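Local coordinates for ketol-acid reductoisomerase (uncultured archaeon GZfos26G2, PDB 4XDY) that converts (S)-2-acetolactate to (R)-2,3-dihydroxy-isovalerate by magnesium-dependent methyl migration and reduction with a preference for NADH, a step of branched-chain amino acid biosynthesis, at the interface of chains A and B. Coordinates in Å, arbitrary orientation; residue numbers count along the deposited sequence, not the author numbering. Chains: chain A/B, Ketol-acid reductoisomerase.

The interface of chains A and B. Residues chain A 243, 247-248, 251, 263-264; chain B 208-209, 211, 313, 318-319.
Helices 225-254 and 257-270 of chain A meet helices 205-220, 304-315 and 317-327 of chain B, with A:Ile248 and B:Val208 reaching toward each other tip to tip, an example of an apolar subunit contact edged by polar links. The ethyl end of A:Ile248, CD1, lies 3.7 Å from CG1 of B:Val208 and also touches the CG1 methyl of B:Val318. Its other branch, CG2, turns instead to B:Met313, whose SD it meets at 3.7 Å as the two side chains run past one another in opposite directions. The methyls of B:Val208 divide their work: CG1, anti to its own backbone N (chi1 170°), also faces CH2 at the benzo rim of A:Trp264, whereas CG2 presses tightly on CE of A:Met251 at 3.4 Å and nears SD of A:Met263. Within chain A, CE of A:Met263 lies above one face of the indole, toward its rim; from the opposite side of the ring plane, CB of B:Met313 comes within 3.8 Å of CZ2 of A:Trp264.

Polar groups border this apolar patch. The side chain of B:Glu319 crosses that of A:Ile248 at about a right angle, and its carboxylate oxygen OE2 accepts the backbone N-H of A:Ile248 at 2.9 Å on the syn side, 32° out of the carboxylate plane. An alanine in place of B:Glu319 would probably leave that N-H without its mate across the interface and open a gap beside CB of A:Ile248. Toward A:Trp264, a water 2.8 Å from OE2 of B:Glu209 links it to the carbonyl oxygens of A:Met263 and A:Trp264. Repeated by the two-fold axis, this patch helps join the knotted C-terminal domains in the homodimer.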
loop_
_atom_site.group_PDB
_atom_site.type_symbol
_atom_site.label_atom_id
_atom_site.label_comp_id
_atom_site.label_asym_id
_atom_site.label_seq_id
_atom_site.Cartn_x
_atom_site.Cartn_y
_atom_site.Cartn_z
ATOM N N VAL A 243 4.131 4.487 -5.333
ATOM C CA VAL A 243 3.932 5.820 -4.752
ATOM C C VAL A 243 4.969 6.056 -3.664
ATOM O O VAL A 243 5.551 7.147 -3.534
ATOM C CB VAL A 243 2.553 6.029 -4.193
ATOM C CG1 VAL A 243 2.443 7.449 -3.574
ATOM C CG2 VAL A 243 1.461 5.860 -5.256
ATOM N N GLY A 247 6.533 8.726 -5.581
ATOM C CA GLY A 247 5.345 9.570 -5.616
ATOM C C GLY A 247 4.274 9.136 -6.606
ATOM O O GLY A 247 4.408 8.128 -7.320
ATOM N N ILE A 248 3.226 9.978 -6.706
ATOM C CA ILE A 248 2.203 9.720 -7.740
ATOM C C ILE A 248 2.860 9.759 -9.100
ATOM O O ILE A 248 2.462 8.998 -9.995
ATOM C CB ILE A 248 1.070 10.728 -7.629
ATOM C CG1 ILE A 248 0.416 10.641 -6.254
ATOM C CG2 ILE A 248 0.046 10.559 -8.758
ATOM C CD1 ILE A 248 -0.268 11.932 -5.874
ATOM N N MET A 251 4.215 6.239 -9.981
ATOM C CA MET A 251 3.107 5.332 -10.203
ATOM C C MET A 251 2.402 5.583 -11.521
ATOM O O MET A 251 2.127 4.650 -12.282
ATOM C CB MET A 251 2.194 5.392 -8.975
ATOM C CG MET A 251 1.067 4.341 -8.984
ATOM S SD MET A 251 -0.462 4.888 -9.750
ATOM C CE MET A 251 -1.175 5.807 -8.381
ATOM N N MET A 263 -7.722 7.229 -13.707
ATOM C CA MET A 263 -7.398 7.798 -12.414
ATOM C C MET A 263 -7.887 9.278 -12.285
ATOM O O MET A 263 -8.564 9.631 -11.318
ATOM C CB MET A 263 -5.907 7.698 -12.199
ATOM C CG MET A 263 -5.369 8.388 -10.949
ATOM S SD MET A 263 -3.658 8.107 -10.465
ATOM C CE MET A 263 -2.817 8.571 -11.968
ATOM N N TRP A 264 -7.502 10.088 -13.283
ATOM C CA TRP A 264 -7.872 11.517 -13.300
ATOM C C TRP A 264 -9.292 11.771 -13.712
ATOM O O TRP A 264 -9.960 12.712 -13.170
ATOM C CB TRP A 264 -6.822 12.321 -14.107
ATOM C CG TRP A 264 -5.442 12.247 -13.566
ATOM C CD1 TRP A 264 -4.338 11.896 -14.264
ATOM C CD2 TRP A 264 -5.001 12.513 -12.233
ATOM N NE1 TRP A 264 -3.239 11.926 -13.473
ATOM C CE2 TRP A 264 -3.607 12.289 -12.218
ATOM C CE3 TRP A 264 -5.643 12.839 -11.059
ATOM C CZ2 TRP A 264 -2.816 12.394 -11.090
ATOM C CZ3 TRP A 264 -4.827 12.971 -9.880
ATOM C CH2 TRP A 264 -3.433 12.740 -9.923
ATOM N N VAL B 208 -5.340 7.569 -4.848
ATOM C CA VAL B 208 -4.692 8.883 -4.961
ATOM C C VAL B 208 -5.541 9.995 -4.425
ATOM O O VAL B 208 -5.073 10.883 -3.723
ATOM C CB VAL B 208 -4.143 9.142 -6.387
ATOM C CG1 VAL B 208 -3.692 10.568 -6.559
ATOM C CG2 VAL B 208 -2.976 8.175 -6.659
ATOM N N GLU B 209 -6.844 9.966 -4.729
ATOM C CA GLU B 209 -7.766 10.945 -4.220
ATOM C C GLU B 209 -7.942 10.827 -2.711
ATOM O O GLU B 209 -8.058 11.864 -2.035
ATOM C CB GLU B 209 -9.097 10.872 -4.923
ATOM C CG GLU B 209 -8.973 11.233 -6.420
ATOM C CD GLU B 209 -8.582 12.712 -6.708
ATOM O OE1 GLU B 209 -8.715 13.528 -5.799
ATOM O OE2 GLU B 209 -8.261 13.009 -7.908
ATOM N N MET B 211 -5.555 9.802 -0.507
ATOM C CA MET B 211 -4.353 10.350 0.115
ATOM C C MET B 211 -4.270 11.864 -0.082
ATOM O O MET B 211 -3.888 12.578 0.868
ATOM C CB MET B 211 -3.102 9.694 -0.415
ATOM C CG MET B 211 -2.921 8.281 0.035
ATOM S SD MET B 211 -1.389 7.528 -0.526
ATOM C CE MET B 211 -1.465 7.796 -2.264
ATOM N N MET B 313 -0.769 17.470 -11.688
ATOM C CA MET B 313 -0.296 16.423 -10.690
ATOM C C MET B 313 1.036 16.880 -10.101
ATOM O O MET B 313 1.215 16.870 -8.897
ATOM C CB MET B 313 -0.104 14.995 -11.356
ATOM C CG MET B 313 0.937 13.954 -10.702
ATOM S SD MET B 313 1.362 12.392 -11.677
ATOM C CE MET B 313 2.410 13.090 -12.970
ATOM N N VAL B 318 1.753 17.689 -2.465
ATOM C CA VAL B 318 2.093 16.326 -2.013
ATOM C C VAL B 318 3.269 15.784 -2.859
ATOM O O VAL B 318 4.130 15.029 -2.352
ATOM C CB VAL B 318 0.874 15.385 -2.000
ATOM C CG1 VAL B 318 0.549 14.960 -3.386
ATOM C CG2 VAL B 318 1.190 14.153 -1.114
ATOM N N GLU B 319 3.327 16.210 -4.153
ATOM C CA GLU B 319 4.363 15.727 -5.003
ATOM C C GLU B 319 5.691 16.494 -4.818
ATOM O O GLU B 319 6.769 15.893 -4.777
ATOM C CB GLU B 319 3.909 15.788 -6.456
ATOM C CG GLU B 319 2.861 14.751 -6.816
ATOM C CD GLU B 319 3.449 13.350 -6.711
ATOM O OE1 GLU B 319 4.292 12.976 -7.587
ATOM O OE2 GLU B 319 3.074 12.688 -5.709
HETATM O O HOH W 1 -9.481 11.925 -10.163
#